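Local coordinates for putative cytochrome P450 120 (Synechocystis sp., PDB 2VE3), which probably works as a haem-dependent monooxygenase of the cytochrome P450 family and binds retinoic acid, at residues E133-A138 / Y144-R149; P418-E423 / N435-L440; I127-L132 / I409-W414. One frame throughout, in Å; residues are numbered along the deposited sequence.

Interaction 1 of 3, residues E133-A138 / Y144-R149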
loop_
_atom_site.group_PDB
_atom_site.type_symbol
_atom_site.label_atom_id
_atom_site.label_comp_id
_atom_site.label_asym_id
_atom_site.label_seq_id
_atom_site.Cartn_x
_atom_site.Cartn_y
_atom_site.Cartn_z
ATOM N N GLU A 133 -10.944 -19.486 -11.112
ATOM C CA GLU A 133 -11.781 -20.646 -11.392
ATOM C C GLU A 133 -13.070 -20.636 -10.561
ATOM O O GLU A 133 -14.162 -20.804 -11.110
ATOM C CB GLU A 133 -10.982 -21.941 -11.179
ATOM C CG GLU A 133 -11.852 -23.204 -11.090
ATOM C CD GLU A 133 -11.134 -24.456 -11.550
ATOM O OE1 GLU A 133 -10.624 -24.467 -12.695
ATOM O OE2 GLU A 133 -11.095 -25.435 -10.777
ATOM N N GLN A 134 -12.938 -20.432 -9.251
ATOM C CA GLN A 134 -14.093 -20.283 -8.370
ATOM C C GLN A 134 -15.009 -19.136 -8.821
ATOM O O GLN A 134 -16.219 -19.333 -8.966
ATOM C CB GLN A 134 -13.659 -20.089 -6.909
ATOM C CG GLN A 134 -14.835 -20.094 -5.913
ATOM C CD GLN A 134 -14.636 -19.149 -4.717
ATOM O OE1 GLN A 134 -13.601 -18.483 -4.594
ATOM N NE2 GLN A 134 -15.637 -19.088 -3.833
ATOM N N TRP A 135 -14.434 -17.953 -9.060
ATOM C CA TRP A 135 -15.223 -16.774 -9.460
ATOM C C TRP A 135 -15.890 -16.925 -10.830
ATOM O O TRP A 135 -17.008 -16.448 -11.039
ATOM C CB TRP A 135 -14.389 -15.489 -9.426
ATOM C CG TRP A 135 -13.742 -15.200 -8.102
ATOM C CD1 TRP A 135 -14.239 -15.482 -6.856
ATOM C CD2 TRP A 135 -12.480 -14.559 -7.895
ATOM N NE1 TRP A 135 -13.356 -15.059 -5.889
ATOM C CE2 TRP A 135 -12.265 -14.494 -6.499
ATOM C CE3 TRP A 135 -11.504 -14.033 -8.757
ATOM C CZ2 TRP A 135 -11.115 -13.916 -5.943
ATOM C CZ3 TRP A 135 -10.360 -13.468 -8.202
ATOM C CH2 TRP A 135 -10.177 -13.417 -6.807
ATOM N N GLY A 136 -15.195 -17.583 -11.747
ATOM C CA GLY A 136 -15.740 -17.891 -13.067
ATOM C C GLY A 136 -16.937 -18.837 -13.075
ATOM O O GLY A 136 -17.744 -18.794 -14.008
ATOM N N LYS A 137 -17.037 -19.689 -12.048
ATOM C CA LYS A 137 -18.179 -20.593 -11.845
ATOM C C LYS A 137 -19.410 -19.871 -11.328
ATOM O O LYS A 137 -20.533 -20.235 -11.678
ATOM C CB LYS A 137 -17.837 -21.707 -10.857
ATOM C CG LYS A 137 -16.949 -22.807 -11.401
ATOM C CD LYS A 137 -16.823 -23.926 -10.384
ATOM C CE LYS A 137 -15.432 -24.548 -10.414
ATOM N NZ LYS A 137 -15.284 -25.628 -9.397
ATOM N N ALA A 138 -19.201 -18.856 -10.489
ATOM C CA ALA A 138 -20.307 -18.121 -9.856
ATOM C C ALA A 138 -21.100 -17.286 -10.854
ATOM O O ALA A 138 -20.656 -17.073 -11.988
ATOM C CB ALA A 138 -19.778 -17.225 -8.720
ATOM N N TYR A 144 -14.882 -7.262 -4.001
ATOM C CA TYR A 144 -13.927 -6.690 -3.070
ATOM C C TYR A 144 -13.510 -7.668 -1.923
ATOM O O TYR A 144 -12.321 -7.902 -1.744
ATOM C CB TYR A 144 -14.347 -5.288 -2.592
ATOM C CG TYR A 144 -13.345 -4.692 -1.627
ATOM C CD1 TYR A 144 -12.123 -4.170 -2.084
ATOM C CD2 TYR A 144 -13.602 -4.680 -0.252
ATOM C CE1 TYR A 144 -11.184 -3.656 -1.203
ATOM C CE2 TYR A 144 -12.675 -4.149 0.643
ATOM C CZ TYR A 144 -11.466 -3.647 0.161
ATOM O OH TYR A 144 -10.560 -3.134 1.049
ATOM N N PRO A 145 -14.483 -8.270 -1.189
ATOM C CA PRO A 145 -14.180 -9.221 -0.100
ATOM C C PRO A 145 -13.441 -10.470 -0.564
ATOM O O PRO A 145 -12.650 -11.041 0.193
ATOM C CB PRO A 145 -15.572 -9.630 0.411
ATOM C CG PRO A 145 -16.480 -8.559 -0.037
ATOM C CD PRO A 145 -15.938 -8.077 -1.335
ATOM N N GLN A 146 -13.713 -10.885 -1.797
ATOM C CA GLN A 146 -12.997 -11.979 -2.448
ATOM C C GLN A 146 -11.531 -11.660 -2.716
ATOM O O GLN A 146 -10.668 -12.500 -2.489
ATOM C CB GLN A 146 -13.673 -12.361 -3.766
ATOM C CG GLN A 146 -15.004 -13.082 -3.603
ATOM C CD GLN A 146 -14.905 -14.363 -2.792
ATOM O OE1 GLN A 146 -14.147 -15.289 -3.127
ATOM N NE2 GLN A 146 -15.693 -14.430 -1.727
ATOM N N LEU A 147 -11.269 -10.457 -3.224
ATOM C CA LEU A 147 -9.907 -9.995 -3.471
ATOM C C LEU A 147 -9.114 -9.954 -2.167
ATOM O O LEU A 147 -7.937 -10.273 -2.171
ATOM C CB LEU A 147 -9.911 -8.622 -4.144
ATOM C CG LEU A 147 -10.423 -8.593 -5.599
ATOM C CD1 LEU A 147 -10.763 -7.165 -5.991
ATOM C CD2 LEU A 147 -9.422 -9.201 -6.592
ATOM N N ARG A 148 -9.789 -9.596 -1.067
ATOM C CA ARG A 148 -9.192 -9.586 0.268
ATOM C C ARG A 148 -8.802 -10.985 0.725
ATOM O O ARG A 148 -7.771 -11.154 1.373
ATOM C CB ARG A 148 -10.124 -8.947 1.300
ATOM C CG ARG A 148 -10.263 -7.447 1.156
ATOM C CD ARG A 148 -10.896 -6.798 2.373
ATOM N NE ARG A 148 -9.992 -6.791 3.517
ATOM C CZ ARG A 148 -9.049 -5.882 3.740
ATOM N NH1 ARG A 148 -8.871 -4.875 2.887
ATOM N NH2 ARG A 148 -8.271 -5.988 4.823
ATOM N N ARG A 149 -9.611 -11.986 0.374
ATOM C CA ARG A 149 -9.278 -13.379 0.717
ATOM C C ARG A 149 -8.049 -13.837 -0.052
ATOM O O ARG A 149 -7.123 -14.378 0.539
ATOM C CB ARG A 149 -10.456 -14.329 0.490
ATOM C CG ARG A 149 -11.647 -14.061 1.419
ATOM C CD ARG A 149 -12.492 -15.318 1.689
ATOM N NE ARG A 149 -12.201 -15.879 3.015
ATOM C CZ ARG A 149 -12.819 -15.525 4.145
ATOM N NH1 ARG A 149 -13.789 -14.609 4.131
ATOM N NH2 ARG A 149 -12.467 -16.086 5.295
#
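The indole nitrogen of W135 gives its hydrogen to the side-chain oxygen of Q146: NE1 to OE1 measures 2.9 Å, and the bond is nearly straight at 167°. The oxygen lies at the ring edge, in the indole plane, so the N-H points directly at it; seen from the acceptor, the donor is tilted a little from the plane of the amide. Ring and amide stand almost perpendicular, and the two side chains run past each other in opposite directions. Q146 can reach this edge because its chain folds at chi2 (-58°), turning the amide back toward the indole while the aliphatic part stays close. Whereas the oxygen is met in the plane, Q146 CB and CG sit off it, to one side of the nitrogen, with CB 3.4 Å from W135 NE1 and 3.7 Å from W135 CE2. This is how two successive P450 helices, 121-137 and 143-159 (helices D and E of the fold), face each other after the chain turns through the short strand 140-142. The short segments run antiparallel, at 161°, with their axes 12.4 Å apart, a wide separation bridged by the W135 and Q146 side chains. Farther along the indole, the six-membered ring meets L147, with W135 CH2 4.3 Å from L147 CD2 in an oblique approach. F404 of helix 394-411 touches both W135 and L147, bringing a third helix to this buried side, and W143 meets the indole edge-to-face. Toward the exposed side, the side chain of Q134 crosses that of Q146 at about a right angle, and Q134 OE1 comes within 3.6 Å of Q146 OE1, two acceptors with no hydrogen between them.

Interaction 2 of 3, residues P418-E423 / N435-L440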
loop_
_atom_site.group_PDB
_atom_site.type_symbol
_atom_site.label_atom_id
_atom_site.label_comp_id
_atom_site.label_asym_id
_atom_site.label_seq_id
_atom_site.Cartn_x
_atom_site.Cartn_y
_atom_site.Cartn_z
ATOM N N PRO A 418 -24.927 -2.876 -13.148
ATOM C CA PRO A 418 -25.593 -1.579 -13.091
ATOM C C PRO A 418 -26.226 -1.333 -11.732
ATOM O O PRO A 418 -26.532 -2.289 -10.997
ATOM C CB PRO A 418 -26.654 -1.674 -14.196
ATOM C CG PRO A 418 -26.144 -2.747 -15.119
ATOM C CD PRO A 418 -25.537 -3.749 -14.162
ATOM N N GLY A 419 -26.374 -0.055 -11.394
ATOM C CA GLY A 419 -26.902 0.342 -10.101
ATOM C C GLY A 419 -26.121 -0.253 -8.943
ATOM O O GLY A 419 -26.648 -1.086 -8.209
ATOM N N GLN A 420 -24.853 0.129 -8.817
ATOM C CA GLN A 420 -24.105 -0.018 -7.561
ATOM C C GLN A 420 -23.382 1.287 -7.287
ATOM O O GLN A 420 -23.253 2.124 -8.176
ATOM C CB GLN A 420 -23.124 -1.184 -7.610
ATOM C CG GLN A 420 -22.077 -1.101 -8.724
ATOM C CD GLN A 420 -21.155 -2.288 -8.702
ATOM O OE1 GLN A 420 -20.385 -2.477 -7.746
ATOM N NE2 GLN A 420 -21.223 -3.108 -9.743
ATOM N N ASN A 421 -22.955 1.481 -6.049
ATOM C CA ASN A 421 -22.096 2.605 -5.700
ATOM C C ASN A 421 -20.616 2.241 -5.911
ATOM O O ASN A 421 -20.082 1.381 -5.211
ATOM C CB ASN A 421 -22.344 3.020 -4.241
ATOM C CG ASN A 421 -21.898 4.411 -3.963
ATOM O OD1 ASN A 421 -21.253 5.034 -4.790
ATOM N ND2 ASN A 421 -22.243 4.922 -2.801
ATOM N N LEU A 422 -19.982 2.874 -6.899
ATOM C CA LEU A 422 -18.566 2.651 -7.225
ATOM C C LEU A 422 -17.712 3.710 -6.538
ATOM O O LEU A 422 -16.496 3.772 -6.724
ATOM C CB LEU A 422 -18.341 2.701 -8.737
ATOM C CG LEU A 422 -19.000 1.635 -9.615
ATOM C CD1 LEU A 422 -18.888 1.969 -11.119
ATOM C CD2 LEU A 422 -18.417 0.249 -9.322
ATOM N N GLU A 423 -18.364 4.540 -5.737
ATOM C CA GLU A 423 -17.697 5.601 -4.987
ATOM C C GLU A 423 -16.677 5.023 -4.008
ATOM O O GLU A 423 -16.912 3.979 -3.392
ATOM C CB GLU A 423 -18.735 6.421 -4.231
ATOM C CG GLU A 423 -18.357 7.871 -4.017
ATOM C CD GLU A 423 -18.559 8.715 -5.264
ATOM O OE1 GLU A 423 -18.902 8.128 -6.321
ATOM O OE2 GLU A 423 -18.374 9.956 -5.184
ATOM N N ASN A 435 -18.634 -2.721 -2.796
ATOM C CA ASN A 435 -17.777 -3.922 -2.856
ATOM C C ASN A 435 -17.581 -4.593 -4.221
ATOM O O ASN A 435 -17.240 -5.773 -4.288
ATOM C CB ASN A 435 -18.202 -4.972 -1.830
ATOM C CG ASN A 435 -18.219 -4.436 -0.412
ATOM O OD1 ASN A 435 -17.178 -4.129 0.164
ATOM N ND2 ASN A 435 -19.413 -4.329 0.160
ATOM N N LEU A 436 -17.806 -3.834 -5.291
ATOM C CA LEU A 436 -17.470 -4.236 -6.661
ATOM C C LEU A 436 -18.223 -5.466 -7.135
ATOM O O LEU A 436 -17.672 -6.574 -7.194
ATOM C CB LEU A 436 -15.963 -4.452 -6.815
ATOM C CG LEU A 436 -15.131 -3.662 -7.830
ATOM C CD1 LEU A 436 -14.001 -4.545 -8.335
ATOM C CD2 LEU A 436 -15.920 -3.021 -8.978
ATOM N N ARG A 437 -19.487 -5.266 -7.496
ATOM C CA ARG A 437 -20.327 -6.358 -7.963
ATOM C C ARG A 437 -20.090 -6.552 -9.448
ATOM O O ARG A 437 -20.238 -5.614 -10.231
ATOM C CB ARG A 437 -21.800 -6.060 -7.687
ATOM C CG ARG A 437 -22.096 -5.807 -6.220
ATOM C CD ARG A 437 -23.578 -5.530 -5.962
ATOM N NE ARG A 437 -23.846 -5.589 -4.524
ATOM C CZ ARG A 437 -24.024 -6.721 -3.842
ATOM N NH1 ARG A 437 -23.982 -7.891 -4.468
ATOM N NH2 ARG A 437 -24.246 -6.684 -2.530
ATOM N N VAL A 438 -19.715 -7.771 -9.821
ATOM C CA VAL A 438 -19.338 -8.111 -11.202
ATOM C C VAL A 438 -19.949 -9.436 -11.657
ATOM O O VAL A 438 -20.421 -10.216 -10.838
ATOM C CB VAL A 438 -17.795 -8.214 -11.362
ATOM C CG1 VAL A 438 -17.128 -6.882 -11.033
ATOM C CG2 VAL A 438 -17.222 -9.358 -10.493
ATOM N N LYS A 439 -19.971 -9.658 -12.967
ATOM C CA LYS A 439 -20.119 -10.990 -13.537
ATOM C C LYS A 439 -18.906 -11.173 -14.419
ATOM O O LYS A 439 -18.572 -10.270 -15.191
ATOM C CB LYS A 439 -21.391 -11.098 -14.386
ATOM C CG LYS A 439 -22.600 -11.626 -13.621
ATOM C CD LYS A 439 -23.906 -11.224 -14.287
ATOM C CE LYS A 439 -25.075 -11.343 -13.310
ATOM N NZ LYS A 439 -26.273 -10.660 -13.861
ATOM N N LEU A 440 -18.233 -12.314 -14.290
ATOM C CA LEU A 440 -17.153 -12.657 -15.208
ATOM C C LEU A 440 -17.709 -13.486 -16.368
ATOM O O LEU A 440 -18.545 -14.370 -16.168
ATOM C CB LEU A 440 -16.020 -13.416 -14.496
ATOM C CG LEU A 440 -15.326 -12.875 -13.229
ATOM C CD1 LEU A 440 -14.016 -13.630 -12.987
ATOM C CD2 LEU A 440 -15.061 -11.381 -13.248
HETATM O O HOH W 1 -19.119 -1.291 -5.694
#
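Q420 reaches across to R437 and reads both polar atoms of its backbone with a single side-chain amide. From CB the chain starts with CG lodged between the backbone N and the carbonyl carbon (chi1 59°), then runs on extended, which carries CD out to face the R437 backbone. At the tip the two branches divide the work. OE1 accepts the hydrogen of R437 N at 2.9 Å in a nearly straight bond (166°), the donor standing somewhat off the amide carbonyl plane, and it lies 3.6 Å from L436 CA. NE2 donates to R437 O at 2.7 Å; here the hydrogen falls on a lone pair of that oxygen, in the carbonyl plane, and the acceptor lies close to the plane of the Q420 amide. Held at both ends, the amide is fixed against rotation. R437 opens strand 437-442, the middle strand of the three-stranded antiparallel sheet near the C-terminus of the P450 fold, with 140-142 and 412-416 as its neighbours. At the start of this strand OE1 and NE2 thus present an acceptor and a donor side by side to the N-H and C=O of R437. NE2 also bonds to L417 O, at the exit of strand 412-416. A water carries the contact onward: it donates to Q420 OE1 at 2.7 Å and to N421 O at 2.9 Å, and accepts from L436 N at 2.9 Å, tying the loop to the residue just before the strand. The guanidinium of R437 leads away from the glutamine to a salt bridge with E140. The loop itself is shaped by an Asx turn, N421 OD1 accepting from E423 N at 3.1 Å, and beyond the polar centre L422 CD2 rests 4.1 Å from L436 CD2.

Interaction 3 of 3, residues I127-L132 / I409-W414; sequences IVQGYL and IQQFDW
Q129 bends at chi2 (-74°) while Q411 stays extended beyond CG (chi2 167°), and these two shapes bring their amides together between a helix flank and a helix end. The flank belongs to helix 121-137, and the end is where helix 394-411, helix L of the P450 fold, passes into strand 412-416. Q411 NE2 donates to Q129 OE1 in the amide plane of Q411 and on a lone pair of the oxygen, at an N-H...O angle of 156°. Q411 NE2 to Q129 OE1 measures 2.5 Å, unusually short, so the exact value is doubtful. The amide planes are nearly perpendicular, so the groups do not pair as a dimer; Q129 NE2 sits 3.2 Å from Q411 NE2, two donors with nothing to exchange. The other branch of Q411 takes part through a water, which donates to Q411 OE1 at 3.2 Å and, at a doubtfully short 2.5 Å, to Q129 O. With an alanine here in place of Q129, Q411 NE2 would probably lose this acceptor and its amide would be freer to turn. L132, one turn on, sets CD1 3.9 Å from Q411 NE2. Its CB lies 4.1 Å from CE2 of F412, whose CZ comes within 3.7 Å of the main-chain oxygen L132 O, approached obliquely.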
loop_
_atom_site.group_PDB
_atom_site.type_symbol
_atom_site.label_atom_id
_atom_site.label_comp_id
_atom_site.label_asym_id
_atom_site.label_seq_id
_atom_site.Cartn_x
_atom_site.Cartn_y
_atom_site.Cartn_z
ATOM N N ILE A 127 -2.215 -19.868 -6.580
ATOM C CA ILE A 127 -3.241 -19.254 -5.722
ATOM C C ILE A 127 -4.182 -18.408 -6.587
ATOM O O ILE A 127 -5.405 -18.471 -6.433
ATOM C CB ILE A 127 -2.634 -18.395 -4.568
ATOM C CG1 ILE A 127 -1.896 -19.281 -3.560
ATOM C CG2 ILE A 127 -3.725 -17.599 -3.840
ATOM C CD1 ILE A 127 -0.762 -18.574 -2.804
ATOM N N VAL A 128 -3.595 -17.643 -7.513
ATOM C CA VAL A 128 -4.367 -16.726 -8.379
ATOM C C VAL A 128 -5.411 -17.445 -9.274
ATOM O O VAL A 128 -6.604 -17.125 -9.222
ATOM C CB VAL A 128 -3.447 -15.733 -9.136
ATOM C CG1 VAL A 128 -4.188 -15.015 -10.234
ATOM C CG2 VAL A 128 -2.910 -14.700 -8.155
ATOM N N GLN A 129 -4.951 -18.434 -10.041
ATOM C CA GLN A 129 -5.812 -19.259 -10.896
ATOM C C GLN A 129 -6.891 -20.012 -10.129
ATOM O O GLN A 129 -8.014 -20.161 -10.616
ATOM C CB GLN A 129 -4.984 -20.277 -11.676
ATOM C CG GLN A 129 -3.971 -19.687 -12.625
ATOM C CD GLN A 129 -4.600 -19.110 -13.871
ATOM O OE1 GLN A 129 -5.330 -18.124 -13.809
ATOM N NE2 GLN A 129 -4.304 -19.714 -15.017
ATOM N N GLY A 130 -6.546 -20.504 -8.940
ATOM C CA GLY A 130 -7.518 -21.168 -8.080
ATOM C C GLY A 130 -8.731 -20.294 -7.821
ATOM O O GLY A 130 -9.863 -20.756 -7.923
ATOM N N TYR A 131 -8.498 -19.027 -7.488
ATOM C CA TYR A 131 -9.588 -18.092 -7.197
ATOM C C TYR A 131 -10.393 -17.719 -8.431
ATOM O O TYR A 131 -11.609 -17.625 -8.351
ATOM C CB TYR A 131 -9.069 -16.822 -6.517
ATOM C CG TYR A 131 -8.903 -16.967 -5.027
ATOM C CD1 TYR A 131 -7.684 -17.372 -4.483
ATOM C CD2 TYR A 131 -9.968 -16.719 -4.157
ATOM C CE1 TYR A 131 -7.525 -17.515 -3.128
ATOM C CE2 TYR A 131 -9.809 -16.865 -2.789
ATOM C CZ TYR A 131 -8.581 -17.266 -2.291
ATOM O OH TYR A 131 -8.397 -17.413 -0.941
ATOM N N LEU A 132 -9.714 -17.502 -9.559
ATOM C CA LEU A 132 -10.379 -17.154 -10.820
ATOM C C LEU A 132 -11.369 -18.231 -11.247
ATOM O O LEU A 132 -12.488 -17.927 -11.675
ATOM C CB LEU A 132 -9.346 -16.898 -11.929
ATOM C CG LEU A 132 -8.522 -15.614 -11.801
ATOM C CD1 LEU A 132 -7.338 -15.610 -12.742
ATOM C CD2 LEU A 132 -9.393 -14.384 -12.020
ATOM N N ILE A 409 -7.290 -11.148 -17.520
ATOM C CA ILE A 409 -7.623 -10.711 -18.873
ATOM C C ILE A 409 -7.547 -11.850 -19.908
ATOM O O ILE A 409 -8.367 -11.916 -20.822
ATOM C CB ILE A 409 -6.831 -9.434 -19.282
ATOM C CG1 ILE A 409 -7.424 -8.228 -18.547
ATOM C CG2 ILE A 409 -6.885 -9.205 -20.805
ATOM C CD1 ILE A 409 -6.697 -6.914 -18.749
ATOM N N GLN A 410 -6.579 -12.756 -19.757
ATOM C CA GLN A 410 -6.473 -13.890 -20.693
ATOM C C GLN A 410 -7.681 -14.837 -20.637
ATOM O O GLN A 410 -8.072 -15.415 -21.657
ATOM C CB GLN A 410 -5.137 -14.640 -20.549
ATOM C CG GLN A 410 -5.058 -15.636 -19.408
ATOM C CD GLN A 410 -3.882 -16.595 -19.525
ATOM O OE1 GLN A 410 -2.925 -16.511 -18.756
ATOM N NE2 GLN A 410 -3.950 -17.517 -20.482
ATOM N N GLN A 411 -8.283 -14.968 -19.461
ATOM C CA GLN A 411 -9.405 -15.891 -19.265
ATOM C C GLN A 411 -10.798 -15.252 -19.281
ATOM O O GLN A 411 -11.770 -15.908 -19.666
ATOM C CB GLN A 411 -9.230 -16.651 -17.951
ATOM C CG GLN A 411 -7.992 -17.506 -17.897
ATOM C CD GLN A 411 -7.713 -17.982 -16.503
ATOM O OE1 GLN A 411 -8.546 -18.654 -15.880
ATOM N NE2 GLN A 411 -6.537 -17.636 -15.990
ATOM N N PHE A 412 -10.914 -13.999 -18.838
ATOM C CA PHE A 412 -12.243 -13.396 -18.681
ATOM C C PHE A 412 -12.391 -11.973 -19.204
ATOM O O PHE A 412 -11.454 -11.171 -19.156
ATOM C CB PHE A 412 -12.666 -13.370 -17.208
ATOM C CG PHE A 412 -12.772 -14.726 -16.560
ATOM C CD1 PHE A 412 -13.956 -15.450 -16.621
ATOM C CD2 PHE A 412 -11.688 -15.259 -15.843
ATOM C CE1 PHE A 412 -14.059 -16.708 -15.990
ATOM C CE2 PHE A 412 -11.781 -16.505 -15.215
ATOM C CZ PHE A 412 -12.965 -17.232 -15.289
ATOM N N ASP A 413 -13.594 -11.678 -19.693
ATOM C CA ASP A 413 -14.123 -10.330 -19.671
ATOM C C ASP A 413 -14.978 -10.221 -18.423
ATOM O O ASP A 413 -15.369 -11.240 -17.838
ATOM C CB ASP A 413 -14.991 -10.048 -20.894
ATOM C CG ASP A 413 -14.171 -9.739 -22.124
ATOM O OD1 ASP A 413 -13.048 -9.208 -21.978
ATOM O OD2 ASP A 413 -14.659 -10.022 -23.237
ATOM N N TRP A 414 -15.268 -8.994 -18.013
ATOM C CA TRP A 414 -16.178 -8.782 -16.896
ATOM C C TRP A 414 -16.999 -7.509 -17.007
ATOM O O TRP A 414 -16.621 -6.534 -17.691
ATOM C CB TRP A 414 -15.445 -8.888 -15.548
ATOM C CG TRP A 414 -14.418 -7.816 -15.270
ATOM C CD1 TRP A 414 -14.578 -6.727 -14.455
ATOM C CD2 TRP A 414 -13.076 -7.741 -15.777
ATOM N NE1 TRP A 414 -13.432 -5.989 -14.422
ATOM C CE2 TRP A 414 -12.495 -6.576 -15.236
ATOM C CE3 TRP A 414 -12.310 -8.545 -16.638
ATOM C CZ2 TRP A 414 -11.176 -6.191 -15.522
ATOM C CZ3 TRP A 414 -11.001 -8.164 -16.923
ATOM C CH2 TRP A 414 -10.449 -6.996 -16.366
HETATM O O HOH W 2 -8.702 -20.092 -13.061
#

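Overall arrangement
All three contacts are partly buried and lie on one side of the molecule, away from the annotated sites. Interactions 1 and 3 share helix 121-137, binding it to the next helix and to an element some 280 residues later; G136 packs on F412 between them. Both combine a glutamine hydrogen bond with contacts of leucine and an aromatic ring, and W135 and L147, like L132 and F412, give them a buried side. Interaction 2, with only L436 buried among its touching residues, is mostly main-chain recognition with a bridging water, where a loop meets the start of a strand. L440 joins it to F412 and W414 of interaction 3, and a probable Y144 N to N435 O hydrogen bond to interaction 1.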